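Local atomic coordinates of uncharacterized protein TP-0789 domain-containing protein (Desulfovibrio piger ATCC 29098, PDB entry 4Z48), a protein that is of unknown function but belongs to the LolA-like family, whose namesake LolA carries lipoproteins across the periplasm, and may bind a lipid or other hydrophobic ligand. Residues A[144-149]-A[169-174]; A[17-22]-A[175-180]. All coordinates share one frame; numbering follows the deposited sequence.

Contact 1. Residues A[144-149]-A[169-174]; sequences DGIDCY and WVRKDT
Two neighbouring antiparallel strands of a LolA-like fold, the consecutive strands 146-155 and 163-171 of a beta hairpin, meet here at the hairpin's open end, their short segments inclined at 120° to each other. D144 and G145, both at positive phi, form the turn that leads into the first strand from strand 133-143. I146 makes the first side-chain contact: I146 CG2 lies over one face of the R171 guanidinium, 3.7 Å from R171 NH1, while CD1 reaches toward NH2. The extended R171 chain crosses the isoleucine obliquely, so a flat cationic group rests on a branched aliphatic one. At D147 the backbone does the work. D147 O accepts the N-H of K172 N at 3.2 Å along a nearly straight line (173°), and also takes a hydrogen from a water that reaches, weakly, to D173 OD1; two donors thus hold one oxygen just where the second strand gives way to a turn. D147 OD1 is hydrogen-bonded to N142, outside the hairpin pair. C148 and R171 form a non-hydrogen-bonded pair, and the cysteine CB lies at the edge of the W169 indole, whose NE1 is hydrogen-bonded to E141. Y149 and V170 close the hydrogen-bonded pair, with N to O distances of 2.8 Å both from Y149 N to V170 O and from V170 N to Y149 O. The tyrosine ring receives the bent aliphatic chain of K172 over one face, crossing at about a right angle, before the ammonium group continues to a salt bridge with E140. This is a CH-pi contact: K172 CD stands 3.8 Å from the centroid of the Y149 ring, 17° off its normal and shifted toward the rim.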
# COMPACT_ATOMS: atom_id res chain seq x y z
N ASP A 144 -8.16 19.81 8.34
CA ASP A 144 -8.99 20.43 7.30
C ASP A 144 -10.47 20.01 7.45
O ASP A 144 -11.06 19.45 6.52
CB ASP A 144 -8.44 20.12 5.89
CG ASP A 144 -7.09 20.73 5.58
OD1 ASP A 144 -6.95 21.97 5.71
OD2 ASP A 144 -6.18 19.98 5.18
N GLY A 145 -11.02 20.26 8.64
CA GLY A 145 -12.42 19.95 8.97
C GLY A 145 -12.72 18.53 9.41
O GLY A 145 -13.85 18.26 9.84
N ILE A 146 -11.72 17.60 9.32
CA ILE A 146 -11.91 16.18 9.66
C ILE A 146 -11.24 15.81 11.00
O ILE A 146 -10.05 16.03 11.16
CB ILE A 146 -11.38 15.25 8.51
CG1 ILE A 146 -11.98 15.64 7.13
CG2 ILE A 146 -11.61 13.76 8.82
CD1 ILE A 146 -10.96 15.80 6.03
N ASP A 147 -12.02 15.18 11.95
CA ASP A 147 -11.46 14.70 13.22
C ASP A 147 -10.66 13.43 13.01
O ASP A 147 -11.20 12.46 12.45
CB ASP A 147 -12.56 14.45 14.26
CG ASP A 147 -13.25 15.72 14.70
OD1 ASP A 147 -12.54 16.73 14.95
OD2 ASP A 147 -14.50 15.72 14.76
N CYS A 148 -9.41 13.41 13.50
CA CYS A 148 -8.50 12.28 13.33
C CYS A 148 -7.85 11.85 14.62
O CYS A 148 -7.60 12.68 15.47
CB CYS A 148 -7.39 12.63 12.33
SG CYS A 148 -7.93 12.91 10.63
N TYR A 149 -7.45 10.59 14.68
CA TYR A 149 -6.51 10.06 15.68
C TYR A 149 -5.11 10.28 15.09
O TYR A 149 -4.96 10.15 13.86
CB TYR A 149 -6.70 8.55 15.88
CG TYR A 149 -8.03 8.08 16.40
CD1 TYR A 149 -8.36 8.20 17.74
CD2 TYR A 149 -8.91 7.39 15.57
CE1 TYR A 149 -9.56 7.71 18.24
CE2 TYR A 149 -10.13 6.90 16.06
CZ TYR A 149 -10.44 7.05 17.40
OH TYR A 149 -11.62 6.58 17.92
N TRP A 169 -2.47 10.08 10.38
CA TRP A 169 -3.69 10.78 10.78
C TRP A 169 -4.83 9.90 10.32
O TRP A 169 -5.02 9.75 9.12
CB TRP A 169 -3.75 12.19 10.17
CG TRP A 169 -2.85 13.16 10.87
CD1 TRP A 169 -3.22 14.06 11.84
CD2 TRP A 169 -1.44 13.29 10.71
NE1 TRP A 169 -2.11 14.77 12.27
CE2 TRP A 169 -1.01 14.30 11.61
CE3 TRP A 169 -0.48 12.66 9.90
CZ2 TRP A 169 0.33 14.72 11.68
CZ3 TRP A 169 0.84 13.06 9.98
CH2 TRP A 169 1.24 14.08 10.86
N VAL A 170 -5.58 9.30 11.26
CA VAL A 170 -6.64 8.32 10.96
C VAL A 170 -8.03 8.90 11.23
O VAL A 170 -8.31 9.34 12.34
CB VAL A 170 -6.39 7.02 11.78
CG1 VAL A 170 -7.47 5.97 11.50
CG2 VAL A 170 -4.99 6.44 11.52
N ARG A 171 -8.92 8.86 10.22
CA ARG A 171 -10.29 9.37 10.37
C ARG A 171 -11.01 8.60 11.43
O ARG A 171 -11.01 7.37 11.41
CB ARG A 171 -11.07 9.26 9.06
CG ARG A 171 -10.48 10.05 7.92
CD ARG A 171 -11.14 9.60 6.65
NE ARG A 171 -11.01 10.57 5.56
CZ ARG A 171 -11.90 11.52 5.30
NH1 ARG A 171 -12.99 11.65 6.06
NH2 ARG A 171 -11.71 12.36 4.28
N LYS A 172 -11.60 9.32 12.41
CA LYS A 172 -12.30 8.69 13.52
C LYS A 172 -13.54 7.92 13.06
O LYS A 172 -13.85 6.86 13.60
CB LYS A 172 -12.70 9.73 14.59
CG LYS A 172 -11.49 10.32 15.31
CD LYS A 172 -11.70 10.43 16.82
CE LYS A 172 -12.66 11.51 17.25
NZ LYS A 172 -12.95 11.38 18.71
N ASP A 173 -14.22 8.41 12.03
CA ASP A 173 -15.47 7.82 11.54
C ASP A 173 -15.27 6.56 10.70
O ASP A 173 -16.01 5.59 10.89
CB ASP A 173 -16.32 8.85 10.77
CG ASP A 173 -15.63 9.73 9.74
OD1 ASP A 173 -14.37 9.72 9.68
OD2 ASP A 173 -16.34 10.48 9.03
N THR A 174 -14.36 6.58 9.72
CA THR A 174 -14.19 5.43 8.82
C THR A 174 -12.97 4.54 9.19
O THR A 174 -12.87 3.43 8.70
CB THR A 174 -14.07 5.94 7.39
OG1 THR A 174 -12.84 6.66 7.25
CG2 THR A 174 -15.27 6.80 6.98
O HOH W 1 -13.68 11.80 11.57
O HOH W 2 -13.61 5.51 16.39

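Contact 2. Residues A[17-22]-A[175-180]; sequences VRMDQV and LLRLRA
The C-terminal end of helix 8-20 packs here on the turn that leads into strand 177-184, an example of a helix end held against the turn before a strand by side chains and one shared water. L175, at positive phi (71°), directs its side chain toward the helix. L175 CB meets V22 CG2 at 3.8 Å, whereas L175 CD1 touches both R18 CB and, at 3.8 Å, R18 NH1. The CD2 branch lies over one face of the R18 guanidinium, so the arginine, bent at chi3, folds across the leucine at about a right angle; R18 NH2 is hydrogen-bonded to Y149 OH. M19, a selenomethionine, takes a different course. M19 CG passes 3.6 Å from L175 O, and a turn at chi3 (66°) sets M19 CE over the centre of the R177 guanidinium, 3.5 Å from R177 CZ. The methyl thus lies over one face of this group, whose NH1 forms a salt bridge with D128 and whose NH2 is hydrogen-bonded to Q168; these partners probably fix the plane's orientation. Water 3 donates to M19 O and, at 2.7 Å, to L175 O, joining the two backbones. V22 CG1 adds a looser touch on L176 CD2. Around this seam, strand 146-155 meets M19 through L151 and L175 through Y149, while strand 189-201 meets L176 through Q198 and R177 through F195.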
# COMPACT_ATOMS: atom_id res chain seq x y z
N VAL A 17 -5.65 -2.45 15.28
CA VAL A 17 -6.45 -3.68 15.16
C VAL A 17 -7.82 -3.33 14.53
O VAL A 17 -8.24 -4.02 13.60
CB VAL A 17 -6.61 -4.41 16.52
CG1 VAL A 17 -7.71 -5.47 16.49
CG2 VAL A 17 -5.29 -5.03 16.98
N ARG A 18 -8.50 -2.29 15.05
CA ARG A 18 -9.80 -1.81 14.53
C ARG A 18 -9.67 -1.40 13.06
O ARG A 18 -10.55 -1.73 12.25
CB ARG A 18 -10.33 -0.62 15.35
CG ARG A 18 -10.82 -0.99 16.75
CD ARG A 18 -11.84 0.02 17.26
NE ARG A 18 -11.25 1.31 17.61
CZ ARG A 18 -11.78 2.50 17.31
NH1 ARG A 18 -12.93 2.57 16.64
NH2 ARG A 18 -11.18 3.62 17.68
N MSE A 19 -8.57 -0.71 12.70
CA MSE A 19 -8.27 -0.30 11.34
C MSE A 19 -8.16 -1.51 10.41
O MSE A 19 -8.58 -1.44 9.26
CB MSE A 19 -6.96 0.50 11.30
CG MSE A 19 -7.05 1.84 11.99
SE MSE A 19 -5.30 2.70 12.03
CE MSE A 19 -4.95 3.03 10.10
N ASP A 20 -7.55 -2.59 10.90
CA ASP A 20 -7.33 -3.83 10.15
C ASP A 20 -8.68 -4.57 9.93
O ASP A 20 -8.77 -5.40 9.02
CB ASP A 20 -6.29 -4.71 10.87
CG ASP A 20 -5.81 -5.95 10.13
OD1 ASP A 20 -5.63 -5.87 8.89
OD2 ASP A 20 -5.65 -7.01 10.78
N GLN A 21 -9.71 -4.25 10.72
CA GLN A 21 -11.04 -4.88 10.58
C GLN A 21 -11.92 -4.20 9.51
O GLN A 21 -12.96 -4.77 9.17
CB GLN A 21 -11.78 -4.92 11.92
CG GLN A 21 -11.36 -6.13 12.77
CD GLN A 21 -11.41 -5.89 14.27
OE1 GLN A 21 -12.10 -4.98 14.77
NE2 GLN A 21 -10.69 -6.71 15.01
N VAL A 22 -11.51 -3.04 8.96
CA VAL A 22 -12.31 -2.30 7.94
C VAL A 22 -12.52 -3.17 6.67
O VAL A 22 -13.66 -3.29 6.20
CB VAL A 22 -11.68 -0.92 7.60
CG1 VAL A 22 -12.40 -0.25 6.42
CG2 VAL A 22 -11.67 -0.01 8.83
N LEU A 175 -12.02 5.06 9.99
CA LEU A 175 -10.79 4.34 10.40
C LEU A 175 -9.82 4.21 9.21
O LEU A 175 -8.88 3.41 9.25
CB LEU A 175 -11.09 2.98 11.09
CG LEU A 175 -11.94 3.14 12.38
CD1 LEU A 175 -12.34 1.79 12.99
CD2 LEU A 175 -11.21 4.01 13.40
N LEU A 176 -10.03 5.03 8.17
CA LEU A 176 -9.12 5.11 7.04
C LEU A 176 -8.11 6.19 7.30
O LEU A 176 -8.47 7.20 7.89
CB LEU A 176 -9.88 5.41 5.72
CG LEU A 176 -10.76 4.29 5.15
CD1 LEU A 176 -11.37 4.73 3.82
CD2 LEU A 176 -9.97 2.98 4.98
N ARG A 177 -6.88 6.04 6.79
CA ARG A 177 -5.88 7.11 6.89
C ARG A 177 -6.33 8.30 6.05
O ARG A 177 -6.90 8.10 4.97
CB ARG A 177 -4.52 6.62 6.34
CG ARG A 177 -3.90 5.49 7.14
CD ARG A 177 -2.76 4.78 6.38
NE ARG A 177 -2.10 3.83 7.31
CZ ARG A 177 -2.53 2.59 7.55
NH1 ARG A 177 -3.58 2.10 6.91
NH2 ARG A 177 -1.90 1.82 8.43
N LEU A 178 -6.07 9.52 6.54
CA LEU A 178 -6.28 10.76 5.82
C LEU A 178 -4.92 11.27 5.32
O LEU A 178 -4.81 11.75 4.20
CB LEU A 178 -6.98 11.79 6.72
CG LEU A 178 -7.18 13.21 6.19
CD1 LEU A 178 -8.21 13.25 5.09
CD2 LEU A 178 -7.63 14.13 7.30
N ARG A 179 -3.87 11.10 6.12
CA ARG A 179 -2.54 11.57 5.81
C ARG A 179 -1.53 10.71 6.57
O ARG A 179 -1.87 10.11 7.62
CB ARG A 179 -2.46 13.07 6.24
CG ARG A 179 -1.07 13.71 6.37
CD ARG A 179 -1.12 15.21 6.64
NE ARG A 179 -1.56 15.53 8.01
CZ ARG A 179 -1.36 16.69 8.63
NH1 ARG A 179 -0.71 17.67 8.02
NH2 ARG A 179 -1.80 16.88 9.87
N ALA A 180 -0.31 10.61 6.04
CA ALA A 180 0.77 9.94 6.76
C ALA A 180 2.13 10.51 6.35
O ALA A 180 2.34 10.92 5.20
CB ALA A 180 0.75 8.43 6.58
O HOH W 3 -8.06 1.27 7.76

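Overall arrangement
Contact 1 is nested within the long loop of chain closed by contact 2, and the two centres lie 10 Å apart on the same side of the molecule's centre. The chain passes directly from 169-174 into 175-180, and strands 163-171 and 177-184 are also neighbours: W169 O lies 2.8 Å from L178 N, and W169 N 2.8 Å from R179 O, both probable hydrogen bonds, around a classic beta bulge at L178 and R179. Packing adds to this, with C148 SG 3.6 Å from L178 CD2 and T174 O 3.6 Å from V22 CG2. Hairpin, turn and helix end therefore form one continuous packing unit, although neither contact contains a bound ligand.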